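Local atomic coordinates of serine acetyltransferase 1, putative (Entamoeba histolytica, PDB entry 7BW9), a protein that probably transfers an acetyl group from acetyl-CoA to serine in cysteine biosynthesis, and is seen here with bound cysteine. Residues P168-G173 with A190-W195; C196-S201 with V230-G235; D106-Y111 with G173-I178. One frame throughout, in Å; residues are numbered along the deposited sequence.

Interaction 1: residues P168-G173 with A190-W195; sequences PGTSIG and AVIGNW
I172 and I192 lie side by side and point the same way, stacked one rung apart on two parallel strands. Both hold CG1 anti to the carbonyl carbon (chi1 -60° and -66°), which sends both side chains out the same way and brings I172 CG1 to 3.9 Å from I192 CD1. Branched aliphatic residues suit this face, where the two isoleucines meet through carbon atoms. T170 adds its methyl group: CG2 rests 3.7 Å from A190 O, while its hydroxyl turns the other way to G187 and H167. On the other face S171 CB and V191 CG2 sit 4.2 Å apart, in looser touch. A parallel ladder sets this spacing. S171 N donates to A190 O at 3.1 Å, S171 O receives I192 N at 2.8 Å, and I192 O receives G173 N at 2.8 Å; a water also donates to I192 O. At the turn G173 has no side chain, which lets N194 OD1 approach its CA to 3.4 Å on the way to the amide of N174. The pair consists of successive rungs of the left-handed parallel beta-helix. Strand 225-226 continues the ladder beyond V191, and I186 of strand 185-186 packs against T170 and I192. Helix 128-144 closes the other edge, where Q136 and R137 bind the carbonyls of T170, I172 and G173 and M133 packs on I172.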
ATOM      1  N   PRO A 168      -3.341  10.773  13.407  1.00 13.51           N
ATOM      2  CA  PRO A 168      -3.563  12.228  13.471  1.00 17.24           C
ATOM      3  C   PRO A 168      -3.042  12.868  14.748  1.00 14.09           C
ATOM      4  O   PRO A 168      -2.707  14.062  14.750  1.00 17.71           O
ATOM      5  CB  PRO A 168      -5.094  12.364  13.347  1.00 13.37           C
ATOM      6  CG  PRO A 168      -5.633  11.014  13.767  1.00 17.69           C
ATOM      7  CD  PRO A 168      -4.604  10.018  13.306  1.00 17.47           C
ATOM      8  N   GLY A 169      -2.953  12.115  15.840  1.00 18.11           N
ATOM      9  CA  GLY A 169      -2.419  12.664  17.075  1.00 18.58           C
ATOM     10  C   GLY A 169      -0.917  12.837  17.100  1.00 19.02           C
ATOM     11  O   GLY A 169      -0.412  13.587  17.938  1.00 17.71           O
ATOM     12  N   THR A 170      -0.189  12.179  16.196  1.00 17.43           N
ATOM     13  CA  THR A 170       1.268  12.281  16.193  1.00 14.94           C
ATOM     14  C   THR A 170       1.722  13.740  16.121  1.00 17.32           C
ATOM     15  O   THR A 170       1.187  14.529  15.344  1.00 14.96           O
ATOM     16  CB  THR A 170       1.834  11.494  15.009  1.00 14.51           C
ATOM     17  OG1 THR A 170       1.354  10.146  15.059  1.00 13.51           O
ATOM     18  CG2 THR A 170       3.340  11.487  15.038  1.00 15.50           C
ATOM     19  N   SER A 171       2.703  14.093  16.955  1.00 14.73           N
ATOM     20  CA  SER A 171       3.321  15.415  16.971  1.00 19.60           C
ATOM     21  C   SER A 171       4.649  15.362  16.218  1.00 20.64           C
ATOM     22  O   SER A 171       5.555  14.609  16.605  1.00 16.39           O
ATOM     23  CB  SER A 171       3.552  15.871  18.414  1.00 21.38           C
ATOM     24  OG  SER A 171       4.152  17.146  18.434  1.00 28.74           O
ATOM     25  N   ILE A 172       4.775  16.165  15.163  1.00 13.77           N
ATOM     26  CA  ILE A 172       5.913  16.077  14.253  1.00 19.29           C
ATOM     27  C   ILE A 172       6.493  17.463  14.017  1.00 18.66           C
ATOM     28  O   ILE A 172       5.777  18.370  13.583  1.00 21.77           O
ATOM     29  CB  ILE A 172       5.503  15.433  12.911  1.00 18.92           C
ATOM     30  CG1 ILE A 172       4.957  14.023  13.166  1.00 17.84           C
ATOM     31  CG2 ILE A 172       6.697  15.446  11.927  1.00 18.12           C
ATOM     32  CD1 ILE A 172       4.428  13.310  11.918  1.00 18.80           C
ATOM     33  N   GLY A 173       7.795  17.611  14.247  1.00 16.68           N
ATOM     34  CA  GLY A 173       8.474  18.867  14.011  1.00 18.58           C
ATOM     35  C   GLY A 173       8.758  19.108  12.538  1.00 18.05           C
ATOM     36  O   GLY A 173       8.253  18.424  11.646  1.00 15.53           O
ATOM     37  N   ALA A 190       3.159   9.371  19.667  1.00 15.85           N
ATOM     38  CA  ALA A 190       4.556   9.556  19.334  1.00 13.91           C
ATOM     39  C   ALA A 190       4.857  11.024  19.064  1.00 14.12           C
ATOM     40  O   ALA A 190       3.990  11.797  18.636  1.00 14.94           O
ATOM     41  CB  ALA A 190       4.940   8.713  18.119  1.00 15.00           C
ATOM     42  N   VAL A 191       6.109  11.395  19.314  1.00 13.49           N
ATOM     43  CA  VAL A 191       6.614  12.751  19.135  1.00 20.25           C
ATOM     44  C   VAL A 191       7.916  12.671  18.350  1.00 19.69           C
ATOM     45  O   VAL A 191       8.809  11.892  18.697  1.00 17.70           O
ATOM     46  CB  VAL A 191       6.847  13.466  20.483  1.00 20.97           C
ATOM     47  CG1 VAL A 191       7.441  14.852  20.254  1.00 17.61           C
ATOM     48  CG2 VAL A 191       5.545  13.548  21.281  1.00 14.93           C
ATOM     49  N   ILE A 192       8.027  13.486  17.311  1.00 14.61           N
ATOM     50  CA  ILE A 192       9.172  13.485  16.414  1.00 17.58           C
ATOM     51  C   ILE A 192       9.712  14.900  16.362  1.00 23.91           C
ATOM     52  O   ILE A 192       8.944  15.844  16.148  1.00 17.23           O
ATOM     53  CB  ILE A 192       8.780  13.012  15.002  1.00 19.68           C
ATOM     54  CG1 ILE A 192       8.355  11.533  15.005  1.00 21.71           C
ATOM     55  CG2 ILE A 192       9.922  13.272  14.016  1.00 16.43           C
ATOM     56  CD1 ILE A 192       7.542  11.151  13.740  1.00 16.07           C
ATOM     57  N   GLY A 193      11.027  15.046  16.546  1.00 19.32           N
ATOM     58  CA  GLY A 193      11.675  16.345  16.505  1.00 20.59           C
ATOM     59  C   GLY A 193      11.903  16.861  15.096  1.00 20.72           C
ATOM     60  O   GLY A 193      11.186  16.504  14.157  1.00 17.23           O
ATOM     61  N   ASN A 194      12.930  17.705  14.943  1.00 18.85           N
ATOM     62  CA  ASN A 194      13.228  18.373  13.681  1.00 17.30           C
ATOM     63  C   ASN A 194      14.311  17.628  12.905  1.00 19.42           C
ATOM     64  O   ASN A 194      15.178  16.965  13.483  1.00 13.66           O
ATOM     65  CB  ASN A 194      13.679  19.820  13.915  1.00 16.95           C
ATOM     66  CG  ASN A 194      12.682  20.623  14.746  1.00 19.46           C
ATOM     67  OD1 ASN A 194      11.466  20.473  14.609  1.00 17.05           O
ATOM     68  ND2 ASN A 194      13.202  21.460  15.638  1.00 21.67           N
ATOM     69  N   TRP A 195      14.244  17.747  11.576  1.00 15.80           N
ATOM     70  CA  TRP A 195      15.231  17.163  10.669  1.00 17.26           C
ATOM     71  C   TRP A 195      15.350  15.651  10.843  1.00 17.44           C
ATOM     72  O   TRP A 195      16.436  15.089  10.729  1.00 17.85           O
ATOM     73  CB  TRP A 195      16.606  17.841  10.833  1.00 16.07           C
ATOM     74  CG  TRP A 195      16.676  19.094  10.019  1.00 20.52           C
ATOM     75  CD1 TRP A 195      16.541  20.365  10.469  1.00 20.47           C
ATOM     76  CD2 TRP A 195      16.840  19.187   8.596  1.00 19.70           C
ATOM     77  NE1 TRP A 195      16.624  21.252   9.424  1.00 21.57           N
ATOM     78  CE2 TRP A 195      16.806  20.556   8.262  1.00 18.38           C
ATOM     79  CE3 TRP A 195      17.004  18.244   7.570  1.00 20.10           C
ATOM     80  CZ2 TRP A 195      16.952  21.009   6.955  1.00 20.09           C
ATOM     81  CZ3 TRP A 195      17.137  18.695   6.269  1.00 19.88           C
ATOM     82  CH2 TRP A 195      17.113  20.066   5.972  1.00 18.35           C
TER
HETATM   83  O   HOH W   1       1.597  13.003  20.040  1.00 20.86           O
HETATM   84  O   HOH W   2       7.437  17.617  17.690  1.00 29.53           O

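Interaction 2: residues C196-S201 with V230-G235; sequences CRVYQS and VVIGAG
R197 and V231 run side by side on the outer face of two parallel rungs, and here the contact is tight. R197 leaves the backbone extended, bends at chi3 (76°), and lays its guanidinium over the valine: V231 CG2 sits over one face, near the rim, 3.6 Å from R197 NH2. The same bend carries R197 NE to Y199 OH at 3.0 Å, the hydroxyl lying 16° out of the guanidinium plane. Y199 turns an edge to the neighbouring rung, with CD2 3.4 Å from I232 O, the carbonyl that also accepts Y199 N. Further along, Q200 NE2 lies 3.7 Å from A234 CB; alanine's single methyl lets the bent glutamine chain lie against it. On this face R197 is the one touching residue left partly exposed, while the rest of the contact is buried. The opposite face is looser: V198 CG2 and I232 CD1 are 4.3 Å apart, an apolar touch without polar partners between these two side chains. Between the faces the ladder runs R197 N to V230 O, I232 N to R197 O and, at the corner, G235 N to Q200 O at 3.0 Å. G235 takes a positive phi (76°), which glycine adopts readily. S208 of the second subunit packs on R197 and Y199, and its T203 binds Q200 NE2. Because R197 NE donates to it, the tyrosine oxygen acts as an acceptor; this bond fixes the position of the hydroxyl at the end of a side chain that comes within about 4 Å of a bound cysteine, and would probably polarise it.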
ATOM      1  N   CYS A 196      14.246  14.968  11.117  1.00 18.60           N
ATOM      2  CA  CYS A 196      14.289  13.515  11.176  1.00 16.87           C
ATOM      3  C   CYS A 196      14.049  12.912   9.800  1.00 18.78           C
ATOM      4  O   CYS A 196      13.408  13.518   8.930  1.00 14.51           O
ATOM      5  CB  CYS A 196      13.277  12.990  12.187  1.00 15.30           C
ATOM      6  SG  CYS A 196      13.813  13.468  13.874  1.00 19.32           S
ATOM      7  N   ARG A 197      14.609  11.719   9.605  1.00 18.36           N
ATOM      8  CA  ARG A 197      14.488  10.963   8.363  1.00 18.48           C
ATOM      9  C   ARG A 197      14.144   9.524   8.713  1.00 19.68           C
ATOM     10  O   ARG A 197      14.834   8.888   9.521  1.00 16.51           O
ATOM     11  CB  ARG A 197      15.773  11.031   7.534  1.00 15.08           C
ATOM     12  CG  ARG A 197      15.644  10.513   6.104  1.00 26.77           C
ATOM     13  CD  ARG A 197      16.823  10.975   5.236  1.00 31.46           C
ATOM     14  NE  ARG A 197      18.039  10.221   5.520  1.00 32.39           N
ATOM     15  CZ  ARG A 197      19.108  10.715   6.145  1.00 38.85           C
ATOM     16  NH1 ARG A 197      19.121  11.979   6.541  1.00 37.97           N
ATOM     17  NH2 ARG A 197      20.166   9.939   6.371  1.00 36.38           N
ATOM     18  N   VAL A 198      13.074   9.023   8.113  1.00 11.64           N
ATOM     19  CA  VAL A 198      12.532   7.706   8.405  1.00 11.50           C
ATOM     20  C   VAL A 198      12.307   6.979   7.084  1.00 16.14           C
ATOM     21  O   VAL A 198      11.796   7.568   6.130  1.00 18.70           O
ATOM     22  CB  VAL A 198      11.217   7.825   9.201  1.00 17.79           C
ATOM     23  CG1 VAL A 198      10.581   6.485   9.358  1.00 17.09           C
ATOM     24  CG2 VAL A 198      11.458   8.490  10.566  1.00 12.49           C
ATOM     25  N   TYR A 199      12.657   5.700   7.035  1.00 16.53           N
ATOM     26  CA  TYR A 199      12.632   4.885   5.829  1.00 15.92           C
ATOM     27  C   TYR A 199      11.457   3.907   5.864  1.00 14.77           C
ATOM     28  O   TYR A 199      10.705   3.825   6.841  1.00 14.79           O
ATOM     29  CB  TYR A 199      13.977   4.151   5.675  1.00 13.78           C
ATOM     30  CG  TYR A 199      15.035   5.103   5.180  1.00 18.22           C
ATOM     31  CD1 TYR A 199      15.173   5.364   3.816  1.00 19.38           C
ATOM     32  CD2 TYR A 199      15.825   5.813   6.066  1.00 20.35           C
ATOM     33  CE1 TYR A 199      16.109   6.250   3.350  1.00 19.36           C
ATOM     34  CE2 TYR A 199      16.768   6.721   5.605  1.00 23.57           C
ATOM     35  CZ  TYR A 199      16.903   6.934   4.242  1.00 24.51           C
ATOM     36  OH  TYR A 199      17.828   7.835   3.761  1.00 24.81           O
ATOM     37  N   GLN A 200      11.335   3.126   4.790  1.00 17.31           N
ATOM     38  CA  GLN A 200      10.257   2.145   4.673  1.00 17.90           C
ATOM     39  C   GLN A 200      10.264   1.162   5.840  1.00 18.47           C
ATOM     40  O   GLN A 200      11.311   0.863   6.417  1.00 13.23           O
ATOM     41  CB  GLN A 200      10.376   1.369   3.355  1.00 14.02           C
ATOM     42  CG  GLN A 200      11.696   0.620   3.130  1.00  9.79           C
ATOM     43  CD  GLN A 200      12.800   1.507   2.593  1.00 14.89           C
ATOM     44  OE1 GLN A 200      12.725   2.736   2.687  1.00 13.09           O
ATOM     45  NE2 GLN A 200      13.844   0.891   2.035  1.00 17.28           N
ATOM     46  N   SER A 201       9.072   0.653   6.174  1.00 13.83           N
ATOM     47  CA  SER A 201       8.880  -0.442   7.125  1.00 16.63           C
ATOM     48  C   SER A 201       9.282  -0.075   8.550  1.00 16.32           C
ATOM     49  O   SER A 201       9.513  -0.955   9.372  1.00 18.26           O
ATOM     50  CB  SER A 201       9.629  -1.701   6.677  1.00 22.48           C
ATOM     51  OG  SER A 201       9.497  -1.895   5.275  1.00 33.41           O
ATOM     52  N   VAL A 230      17.368  12.643  14.002  1.00 21.15           N
ATOM     53  CA  VAL A 230      17.354  11.186  14.127  1.00 16.63           C
ATOM     54  C   VAL A 230      17.106  10.568  12.760  1.00 16.27           C
ATOM     55  O   VAL A 230      16.230  11.025  12.014  1.00 19.10           O
ATOM     56  CB  VAL A 230      16.290  10.739  15.146  1.00 21.29           C
ATOM     57  CG1 VAL A 230      16.086   9.204  15.116  1.00 14.87           C
ATOM     58  CG2 VAL A 230      16.680  11.200  16.544  1.00 16.96           C
ATOM     59  N   VAL A 231      17.873   9.526  12.417  1.00 19.49           N
ATOM     60  CA  VAL A 231      17.668   8.746  11.195  1.00 13.34           C
ATOM     61  C   VAL A 231      17.309   7.319  11.590  1.00 18.42           C
ATOM     62  O   VAL A 231      18.030   6.687  12.374  1.00 15.77           O
ATOM     63  CB  VAL A 231      18.914   8.746  10.288  1.00 21.02           C
ATOM     64  CG1 VAL A 231      18.657   7.912   9.047  1.00 18.41           C
ATOM     65  CG2 VAL A 231      19.340  10.156   9.915  1.00 19.02           C
ATOM     66  N   ILE A 232      16.217   6.796  11.040  1.00 11.73           N
ATOM     67  CA  ILE A 232      15.777   5.438  11.348  1.00 14.72           C
ATOM     68  C   ILE A 232      15.721   4.624  10.062  1.00 17.90           C
ATOM     69  O   ILE A 232      14.876   4.877   9.186  1.00 19.06           O
ATOM     70  CB  ILE A 232      14.436   5.416  12.081  1.00 12.59           C
ATOM     71  CG1 ILE A 232      14.476   6.424  13.231  1.00 15.22           C
ATOM     72  CG2 ILE A 232      14.167   4.017  12.609  1.00 14.95           C
ATOM     73  CD1 ILE A 232      13.168   6.568  13.962  1.00 17.61           C
ATOM     74  N   GLY A 233      16.611   3.621   9.971  1.00 14.70           N
ATOM     75  CA  GLY A 233      16.764   2.835   8.765  1.00 15.51           C
ATOM     76  C   GLY A 233      15.669   1.797   8.564  1.00 16.36           C
ATOM     77  O   GLY A 233      14.928   1.457   9.476  1.00 13.86           O
ATOM     78  N   ALA A 234      15.600   1.288   7.329  1.00 14.75           N
ATOM     79  CA  ALA A 234      14.489   0.450   6.887  1.00 12.13           C
ATOM     80  C   ALA A 234      14.220  -0.698   7.848  1.00 17.18           C
ATOM     81  O   ALA A 234      15.145  -1.347   8.341  1.00 14.69           O
ATOM     82  CB  ALA A 234      14.785  -0.105   5.494  1.00 13.15           C
ATOM     83  N   GLY A 235      12.943  -0.933   8.133  1.00 15.26           N
ATOM     84  CA  GLY A 235      12.561  -2.081   8.936  1.00 15.90           C
ATOM     85  C   GLY A 235      12.800  -1.970  10.426  1.00 15.62           C
ATOM     86  O   GLY A 235      12.458  -2.906  11.152  1.00 17.51           O
TER

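Interaction 3: residues D106-Y111 with G173-I178; sequences DIIAAY and GNHFFI
D106 OD1 is gripped from two directions: F176 N donates to it at 2.9 Å, and a water donates to it at 2.7 Å while accepting H175 N. The F176 amide comes in on the anti side of the carboxylate, 20° out of its plane. With CG beside the backbone N (chi1 -63°), the acid reaches from the helix to the turn. Its other oxygen, OD2, forms a salt bridge with R137 of helix 128-144, which probably offsets the cost of burying the carboxylate, and aspartate is short enough to serve helix and turn together. One helical turn on, A109 presses its CB to 3.3 Å from H175 O and 3.9 Å from H175 CB; the small methyl allows helix and loop to come this close. The contact joins helix 96-113 to the first coil of the left-handed parallel beta-helix, where the chain turns a corner at H175 with a positive phi before entering strand 177-178. Beyond the corner the F177 ring lies flat against the helix: A110 CA stands over its centre, 3.6 Å from the centroid and 11° off the normal, a CH-pi contact, and A110 CB touches F177 CE1 at 3.6 Å. CG anti to the backbone N turns the ring onto this surface. At the other end H175 ND1 donates to N174 OD1 at 2.8 Å, in the imidazole plane but from above the amide plane, while H175 NE2 bonds to N305 of the third subunit. F177 also packs on D114, a residue of the pocket that holds cysteine.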
ATOM      1  N   ASP A 106       9.386  20.349   4.720  1.00 16.90           N
ATOM      2  CA  ASP A 106       9.445  18.914   4.442  1.00 19.71           C
ATOM      3  C   ASP A 106       9.992  18.653   3.037  1.00 15.36           C
ATOM      4  O   ASP A 106      10.808  17.745   2.834  1.00 15.61           O
ATOM      5  CB  ASP A 106       8.063  18.267   4.612  1.00 17.85           C
ATOM      6  CG  ASP A 106       7.526  18.350   6.057  1.00 26.15           C
ATOM      7  OD1 ASP A 106       8.325  18.330   7.039  1.00 24.19           O
ATOM      8  OD2 ASP A 106       6.282  18.431   6.211  1.00 23.19           O
ATOM      9  N   ILE A 107       9.565  19.459   2.059  1.00 20.33           N
ATOM     10  CA  ILE A 107      10.064  19.318   0.690  1.00 16.31           C
ATOM     11  C   ILE A 107      11.561  19.581   0.634  1.00 15.95           C
ATOM     12  O   ILE A 107      12.310  18.853  -0.032  1.00 18.45           O
ATOM     13  CB  ILE A 107       9.291  20.260  -0.250  1.00 15.82           C
ATOM     14  CG1 ILE A 107       7.869  19.739  -0.464  1.00 14.47           C
ATOM     15  CG2 ILE A 107      10.049  20.470  -1.563  1.00 16.00           C
ATOM     16  CD1 ILE A 107       6.893  20.848  -0.754  1.00 15.97           C
ATOM     17  N   ILE A 108      12.016  20.633   1.310  1.00 18.17           N
ATOM     18  CA  ILE A 108      13.450  20.908   1.391  1.00 18.86           C
ATOM     19  C   ILE A 108      14.180  19.718   1.994  1.00 14.33           C
ATOM     20  O   ILE A 108      15.225  19.292   1.490  1.00 15.29           O
ATOM     21  CB  ILE A 108      13.712  22.187   2.207  1.00 19.73           C
ATOM     22  CG1 ILE A 108      13.197  23.435   1.463  1.00 21.63           C
ATOM     23  CG2 ILE A 108      15.194  22.289   2.581  1.00 18.53           C
ATOM     24  CD1 ILE A 108      13.562  23.489   0.007  1.00 28.57           C
ATOM     25  N   ALA A 109      13.636  19.168   3.087  1.00 15.82           N
ATOM     26  CA  ALA A 109      14.261  18.025   3.755  1.00 16.35           C
ATOM     27  C   ALA A 109      14.337  16.828   2.826  1.00 17.75           C
ATOM     28  O   ALA A 109      15.318  16.072   2.853  1.00 14.83           O
ATOM     29  CB  ALA A 109      13.480  17.648   5.017  1.00 12.47           C
ATOM     30  N   ALA A 110      13.292  16.629   2.006  1.00 13.29           N
ATOM     31  CA  ALA A 110      13.306  15.532   1.041  1.00 16.34           C
ATOM     32  C   ALA A 110      14.409  15.739   0.012  1.00 18.36           C
ATOM     33  O   ALA A 110      15.112  14.789  -0.366  1.00 15.00           O
ATOM     34  CB  ALA A 110      11.936  15.415   0.347  1.00 16.80           C
ATOM     35  N   TYR A 111      14.557  16.975  -0.457  1.00 13.62           N
ATOM     36  CA  TYR A 111      15.580  17.267  -1.491  1.00 18.80           C
ATOM     37  C   TYR A 111      17.000  17.050  -0.958  1.00 16.54           C
ATOM     38  O   TYR A 111      17.791  16.480  -1.674  1.00 18.05           O
ATOM     39  CB  TYR A 111      15.432  18.667  -2.076  1.00 19.51           C
ATOM     40  CG  TYR A 111      16.514  19.014  -3.062  1.00 27.73           C
ATOM     41  CD1 TYR A 111      16.533  18.462  -4.328  1.00 26.57           C
ATOM     42  CD2 TYR A 111      17.524  19.893  -2.724  1.00 31.86           C
ATOM     43  CE1 TYR A 111      17.520  18.783  -5.240  1.00 31.95           C
ATOM     44  CE2 TYR A 111      18.518  20.230  -3.623  1.00 32.00           C
ATOM     45  CZ  TYR A 111      18.516  19.671  -4.881  1.00 34.44           C
ATOM     46  OH  TYR A 111      19.504  20.008  -5.748  1.00 43.35           O
ATOM     47  N   GLY A 173       7.795  17.611  14.247  1.00 16.68           N
ATOM     48  CA  GLY A 173       8.474  18.867  14.011  1.00 18.58           C
ATOM     49  C   GLY A 173       8.758  19.108  12.538  1.00 18.05           C
ATOM     50  O   GLY A 173       8.253  18.424  11.646  1.00 15.53           O
ATOM     51  N   ASN A 174       9.618  20.088  12.290  1.00 13.92           N
ATOM     52  CA  ASN A 174       9.799  20.569  10.933  1.00 17.55           C
ATOM     53  C   ASN A 174      10.913  19.811  10.210  1.00 15.34           C
ATOM     54  O   ASN A 174      11.720  19.097  10.816  1.00 15.03           O
ATOM     55  CB  ASN A 174      10.065  22.084  10.927  1.00 17.26           C
ATOM     56  CG  ASN A 174      11.279  22.482  11.746  1.00 20.42           C
ATOM     57  OD1 ASN A 174      12.408  22.095  11.445  1.00 18.54           O
ATOM     58  ND2 ASN A 174      11.055  23.301  12.757  1.00 22.07           N
ATOM     59  N   HIS A 175      10.926  19.966   8.885  1.00 10.29           N
ATOM     60  CA  HIS A 175      11.907  19.324   8.007  1.00 16.05           C
ATOM     61  C   HIS A 175      11.889  17.805   8.157  1.00 18.69           C
ATOM     62  O   HIS A 175      12.937  17.156   8.200  1.00 16.37           O
ATOM     63  CB  HIS A 175      13.322  19.863   8.251  1.00 15.56           C
ATOM     64  CG  HIS A 175      13.489  21.319   7.916  1.00 20.19           C
ATOM     65  ND1 HIS A 175      13.323  22.325   8.846  1.00 20.08           N
ATOM     66  CD2 HIS A 175      13.847  21.932   6.761  1.00 15.60           C
ATOM     67  CE1 HIS A 175      13.570  23.493   8.281  1.00 16.97           C
ATOM     68  NE2 HIS A 175      13.881  23.281   7.015  1.00 19.16           N
ATOM     69  N   PHE A 176      10.692  17.230   8.231  1.00 15.68           N
ATOM     70  CA  PHE A 176      10.540  15.792   8.419  1.00 16.10           C
ATOM     71  C   PHE A 176      10.493  15.109   7.058  1.00 15.60           C
ATOM     72  O   PHE A 176       9.687  15.493   6.200  1.00 15.19           O
ATOM     73  CB  PHE A 176       9.269  15.494   9.225  1.00 12.93           C
ATOM     74  CG  PHE A 176       9.037  14.027   9.485  1.00 17.91           C
ATOM     75  CD1 PHE A 176      10.012  13.261  10.110  1.00 17.81           C
ATOM     76  CD2 PHE A 176       7.847  13.417   9.109  1.00 16.49           C
ATOM     77  CE1 PHE A 176       9.806  11.904  10.356  1.00 20.22           C
ATOM     78  CE2 PHE A 176       7.633  12.073   9.354  1.00 18.15           C
ATOM     79  CZ  PHE A 176       8.612  11.315   9.984  1.00 17.41           C
ATOM     80  N   PHE A 177      11.333  14.090   6.861  1.00 14.15           N
ATOM     81  CA  PHE A 177      11.406  13.376   5.583  1.00 12.69           C
ATOM     82  C   PHE A 177      11.176  11.878   5.781  1.00 17.33           C
ATOM     83  O   PHE A 177      11.927  11.209   6.510  1.00 12.98           O
ATOM     84  CB  PHE A 177      12.750  13.616   4.889  1.00 14.87           C
ATOM     85  CG  PHE A 177      12.918  12.867   3.575  1.00 17.40           C
ATOM     86  CD1 PHE A 177      11.843  12.699   2.692  1.00 14.78           C
ATOM     87  CD2 PHE A 177      14.162  12.377   3.200  1.00 15.14           C
ATOM     88  CE1 PHE A 177      12.008  12.037   1.479  1.00 13.17           C
ATOM     89  CE2 PHE A 177      14.333  11.701   1.991  1.00 18.01           C
ATOM     90  CZ  PHE A 177      13.253  11.535   1.131  1.00 20.54           C
ATOM     91  N   ILE A 178      10.140  11.355   5.130  1.00 13.45           N
ATOM     92  CA  ILE A 178       9.929   9.917   4.979  1.00 12.05           C
ATOM     93  C   ILE A 178      10.306   9.552   3.551  1.00 15.00           C
ATOM     94  O   ILE A 178       9.702  10.064   2.599  1.00 17.18           O
ATOM     95  CB  ILE A 178       8.477   9.518   5.287  1.00 15.77           C
ATOM     96  CG1 ILE A 178       8.162   9.728   6.764  1.00 21.81           C
ATOM     97  CG2 ILE A 178       8.212   8.062   4.898  1.00 13.55           C
ATOM     98  CD1 ILE A 178       6.717   9.508   7.106  1.00 22.48           C
TER
HETATM   99  O   HOH W   3       8.376  20.818   8.034  1.00 15.60           O

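Interactions 1 and 2 both join parallel rungs of the beta-helix, on two different sheets, following each other in the chain through W195 and C196; interaction 3 instead docks helix 96-113 on its first coil. Interaction 1 is partly buried, whereas 2 and 3 are buried, 2 beside the second subunit and 3 close to the third. Rung pairs depend on backbone ladders, while the helix contact rests on one carboxylate and on carbon over an aromatic face. Interactions 1 and 3 share G173, and W195 N probably bonds to N174 O, with its ring stacked on H175. Strand 177-178 neighbours 197-198, with F177 of interaction 3 probably hydrogen-bonded through its backbone to C196 and V198 of interaction 2.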